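PDB 3ETZ: adhesin A, which is a fusobacterial cell adhesin, an antiparallel helical hairpin that oligomerises through a leucine chain and probably mediates attachment to host cells. Local coordinates for residues A[56-61]-A[76-80]; A[49-54]-A[84-88]. The protein carries 1 engineered substitution. All coordinates share one frame; numbering follows the deposited sequence.

Leaving the N terminus, the chain runs along the long helix 5-63, turns through the connection after it, and returns along helix 70-108. On the outward helix 49-54 comes first and 56-61 next; on the way back 76-80 precedes 84-88. Contact 1 therefore closes the shorter loop around the hairpin turn, and contact 2 closes a longer one that encloses it, with no crossing. Both tie the same two antiparallel helices together on one side of the chain's centre. Their centres lie about 11 Å apart, and they merge where Y80 CE1 meets L53 CG at 3.6 Å and where A57 packs on L84.

Contact 1: A[56-61]-A[76-80]; sequences RAQRLQ and AASKY. Engineered in segment 76-80: A76 (natural residue Leu).
R56 NH1 donates a hydrogen bond to Y80 OH, 2.8 Å long, and this is the polar link between 56-61 and 76-80. The hydroxyl lies at the edge of the guanidinium, close to its plane, and the N-H...O angle of 147° makes the bond moderately bent. With CG anti to its main-chain nitrogen (chi1 -178°) and chi2 extended, the arginine carries CD alongside the phenol end, 3.6 Å from R56 CD to Y80 CZ; the bend at chi3 then turns the guanidinium so that NH1 meets the hydroxyl. The guanidinium and ring planes are 81° apart.

Beneath the bond the contact is apolar. L60 reaches out with CD1, which touches Y80 CD2 at 3.7 Å and the CB of A76, an engineered alanine in place of leucine, at 3.9 Å. At the root of the tyrosine, A57 CB meets Y80 CB at 3.7 Å. A77 CB packs against L60 CB and also meets Q61 OE1, whose chain bends at chi2 to bring the amide across.

The CA atoms of A57 and A77 come within 4.8 Å, their methyls stepping past each other to pack on different neighbours. The short helix axes approach to 8.5 Å, consistent with the small size of these two buried residues, while the arginine bond gives the hydroxyl of the partly exposed tyrosine a polar partner at the outer side of the contact.

Contact 2: A[49-54]-A[84-88]; sequences VYNELS and LKKLE
Apolar contacts between Y50 and the leucines L84 and L87 carry most of the pairing of 49-54 with 84-88. The Y50 side chain reaches toward helix 70-108 with CG anti to the main-chain nitrogen (chi1 -180°) and turns the CD2/CE2 edge of its ring to both leucines. L87 CD2 lies in the ring plane at this edge and also touches Y50 CB at 3.7 Å; the same methyl meets V49 CG1 at 4.0 Å. L84 spreads its two methyls over the next turn of helix 5-63: CD2, off the ring plane beside Y50 CD2, packs on L53 CB at 3.8 Å, while CD1 rests against S54 CA at 3.7 Å.

No hydrogen bond crosses between the segments. The carbonyl oxygen L84 O lies in the ring plane at the edge, 3.7 Å from Y50 CE2, and Y50 OH comes no nearer than 3.9 Å to E88 OE2. The serine bonds within its own helix: S54 OG donates to Y50 O at 2.7 Å, from above the carbonyl plane, and S54 N reaches that oxygen from the opposite face, so two donors grip it. The serine hydroxyl also sits over one face of the Y50 ring, toward its rim.

The short axes run at 161° to each other and stay 10.6 Å apart, wider than at contact 1, in keeping with the larger side chains between them. Leucines and a tyrosine edge thus pack between two antiparallel helices, 5-63 and 70-108, the helix-loop-helix hairpin of FadA.

Contact 1: A[56-61]-A[76-80]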
# COMPACT_ATOMS: atom_id res chain seq x y z
N ARG A 56 20.77 1.56 11.32
CA ARG A 56 21.50 0.40 11.81
C ARG A 56 22.43 -0.21 10.76
O ARG A 56 23.60 -0.49 11.05
CB ARG A 56 20.51 -0.67 12.30
CG ARG A 56 21.19 -1.91 12.88
CD ARG A 56 20.15 -2.91 13.40
NE ARG A 56 19.48 -2.44 14.60
CZ ARG A 56 18.59 -3.16 15.28
NH1 ARG A 56 18.27 -4.38 14.86
NH2 ARG A 56 18.03 -2.68 16.39
N ALA A 57 21.92 -0.41 9.55
CA ALA A 57 22.73 -1.01 8.48
C ALA A 57 23.91 -0.13 8.11
O ALA A 57 25.02 -0.62 7.87
CB ALA A 57 21.88 -1.29 7.23
N GLN A 58 23.67 1.18 8.06
CA GLN A 58 24.73 2.12 7.73
C GLN A 58 25.84 2.10 8.79
O GLN A 58 27.02 2.14 8.45
CB GLN A 58 24.12 3.52 7.56
CG GLN A 58 23.29 3.59 6.24
CD GLN A 58 22.48 4.85 6.10
OE1 GLN A 58 22.77 5.87 6.72
NE2 GLN A 58 21.45 4.80 5.25
N ARG A 59 25.46 2.03 10.06
CA ARG A 59 26.44 1.99 11.13
C ARG A 59 27.23 0.69 11.07
O ARG A 59 28.44 0.70 11.21
CB ARG A 59 25.76 2.12 12.49
CG ARG A 59 26.74 2.04 13.69
CD ARG A 59 26.02 2.33 15.02
NE ARG A 59 25.02 1.30 15.33
CZ ARG A 59 23.70 1.50 15.30
NH1 ARG A 59 23.21 2.69 14.99
NH2 ARG A 59 22.87 0.50 15.61
N LEU A 60 26.54 -0.43 10.85
CA LEU A 60 27.22 -1.71 10.77
C LEU A 60 28.29 -1.62 9.68
O LEU A 60 29.43 -2.06 9.88
CB LEU A 60 26.25 -2.85 10.42
CG LEU A 60 25.23 -3.22 11.51
CD1 LEU A 60 24.15 -4.19 10.96
CD2 LEU A 60 25.97 -3.86 12.67
N GLN A 61 27.92 -1.04 8.54
CA GLN A 61 28.85 -0.93 7.42
C GLN A 61 30.05 -0.06 7.75
O GLN A 61 31.18 -0.44 7.49
CB GLN A 61 28.16 -0.38 6.16
CG GLN A 61 29.02 -0.47 4.87
CD GLN A 61 29.40 -1.92 4.52
OE1 GLN A 61 28.54 -2.74 4.17
NE2 GLN A 61 30.70 -2.24 4.63
N ALA A 76 26.10 -8.82 8.35
CA ALA A 76 24.87 -8.25 8.91
C ALA A 76 24.42 -7.02 8.11
O ALA A 76 23.22 -6.83 7.84
CB ALA A 76 25.09 -7.89 10.38
N ALA A 77 25.38 -6.19 7.70
CA ALA A 77 25.07 -4.97 6.95
C ALA A 77 24.48 -5.35 5.60
O ALA A 77 23.51 -4.76 5.12
CB ALA A 77 26.34 -4.15 6.76
N SER A 78 25.09 -6.35 4.98
CA SER A 78 24.63 -6.83 3.69
C SER A 78 23.22 -7.47 3.76
O SER A 78 22.42 -7.30 2.83
CB SER A 78 25.65 -7.82 3.12
OG SER A 78 25.22 -8.31 1.87
N LYS A 79 22.93 -8.21 4.82
CA LYS A 79 21.61 -8.83 4.92
C LYS A 79 20.57 -7.78 5.23
O LYS A 79 19.41 -7.90 4.78
CB LYS A 79 21.60 -9.95 5.97
CG LYS A 79 22.42 -11.17 5.50
CD LYS A 79 22.11 -12.42 6.29
CE LYS A 79 22.54 -12.32 7.75
NZ LYS A 79 22.24 -13.59 8.47
N TYR A 80 20.97 -6.75 5.98
CA TYR A 80 20.04 -5.66 6.26
C TYR A 80 19.76 -4.90 4.97
O TYR A 80 18.62 -4.51 4.73
CB TYR A 80 20.57 -4.70 7.33
CG TYR A 80 20.02 -5.02 8.71
CD1 TYR A 80 18.65 -4.94 8.97
CD2 TYR A 80 20.87 -5.40 9.75
CE1 TYR A 80 18.14 -5.22 10.22
CE2 TYR A 80 20.37 -5.69 11.01
CZ TYR A 80 19.01 -5.60 11.24
OH TYR A 80 18.50 -5.87 12.49

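Contact 2: A[49-54]-A[84-88]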
# COMPACT_ATOMS: atom_id res chain seq x y z
N VAL A 49 10.19 1.93 10.71
CA VAL A 49 11.08 0.77 10.70
C VAL A 49 12.21 0.94 9.70
O VAL A 49 13.37 0.60 9.99
CB VAL A 49 10.29 -0.53 10.35
CG1 VAL A 49 11.26 -1.67 10.08
CG2 VAL A 49 9.34 -0.89 11.47
N TYR A 50 11.89 1.43 8.51
CA TYR A 50 12.90 1.60 7.47
C TYR A 50 13.98 2.58 7.92
O TYR A 50 15.17 2.34 7.70
CB TYR A 50 12.25 2.12 6.19
CG TYR A 50 13.20 2.33 5.03
CD1 TYR A 50 13.78 3.58 4.77
CD2 TYR A 50 13.50 1.28 4.16
CE1 TYR A 50 14.64 3.77 3.68
CE2 TYR A 50 14.36 1.45 3.06
CZ TYR A 50 14.92 2.70 2.83
OH TYR A 50 15.70 2.92 1.73
N ASN A 51 13.57 3.69 8.52
CA ASN A 51 14.55 4.69 8.94
C ASN A 51 15.49 4.13 10.01
O ASN A 51 16.72 4.26 9.90
CB ASN A 51 13.85 5.94 9.46
CG ASN A 51 13.11 6.69 8.39
OD1 ASN A 51 13.36 6.51 7.19
ND2 ASN A 51 12.22 7.56 8.80
N GLU A 52 14.90 3.51 11.02
CA GLU A 52 15.67 2.94 12.11
C GLU A 52 16.63 1.87 11.63
O GLU A 52 17.80 1.83 12.07
CB GLU A 52 14.73 2.35 13.16
CG GLU A 52 14.03 3.40 13.99
CD GLU A 52 12.92 2.82 14.85
OE1 GLU A 52 12.91 1.59 15.06
OE2 GLU A 52 12.06 3.60 15.31
N LEU A 53 16.15 1.00 10.73
CA LEU A 53 16.98 -0.07 10.21
C LEU A 53 18.04 0.42 9.22
O LEU A 53 19.12 -0.13 9.13
CB LEU A 53 16.09 -1.16 9.59
CG LEU A 53 15.86 -2.45 10.42
CD1 LEU A 53 16.10 -2.22 11.92
CD2 LEU A 53 14.49 -3.04 10.15
N SER A 54 17.73 1.47 8.48
CA SER A 54 18.71 2.01 7.56
C SER A 54 19.85 2.59 8.40
O SER A 54 21.01 2.50 8.04
CB SER A 54 18.10 3.11 6.70
OG SER A 54 17.14 2.56 5.81
N LEU A 84 16.14 -4.21 3.41
CA LEU A 84 15.66 -2.84 3.21
C LEU A 84 15.14 -2.67 1.78
O LEU A 84 14.20 -1.92 1.54
CB LEU A 84 16.78 -1.84 3.52
CG LEU A 84 17.13 -1.80 5.02
CD1 LEU A 84 18.39 -0.96 5.30
CD2 LEU A 84 15.93 -1.25 5.79
N LYS A 85 15.74 -3.38 0.82
CA LYS A 85 15.25 -3.29 -0.56
C LYS A 85 13.85 -3.90 -0.66
O LYS A 85 13.01 -3.43 -1.41
CB LYS A 85 16.19 -4.01 -1.53
CG LYS A 85 17.44 -3.22 -1.86
CD LYS A 85 18.39 -4.07 -2.69
CE LYS A 85 19.72 -3.37 -2.93
NZ LYS A 85 20.73 -4.30 -3.56
N LYS A 86 13.61 -4.96 0.10
CA LYS A 86 12.30 -5.60 0.10
C LYS A 86 11.30 -4.66 0.79
O LYS A 86 10.16 -4.53 0.34
CB LYS A 86 12.35 -6.92 0.86
CG LYS A 86 13.13 -8.02 0.16
CD LYS A 86 13.07 -9.28 1.03
CE LYS A 86 13.77 -10.47 0.39
NZ LYS A 86 13.68 -11.66 1.29
N LEU A 87 11.74 -4.02 1.88
CA LEU A 87 10.85 -3.12 2.60
C LEU A 87 10.50 -1.89 1.74
O LEU A 87 9.39 -1.34 1.79
CB LEU A 87 11.51 -2.71 3.93
CG LEU A 87 10.71 -1.76 4.81
CD1 LEU A 87 9.32 -2.37 5.15
CD2 LEU A 87 11.53 -1.52 6.10
N GLU A 88 11.44 -1.49 0.92
CA GLU A 88 11.25 -0.34 0.03
C GLU A 88 10.19 -0.68 -1.04
O GLU A 88 9.37 0.15 -1.42
CB GLU A 88 12.59 -0.00 -0.62
CG GLU A 88 12.60 1.20 -1.50
CD GLU A 88 14.02 1.73 -1.71
OE1 GLU A 88 14.96 0.88 -1.75
OE2 GLU A 88 14.19 2.98 -1.85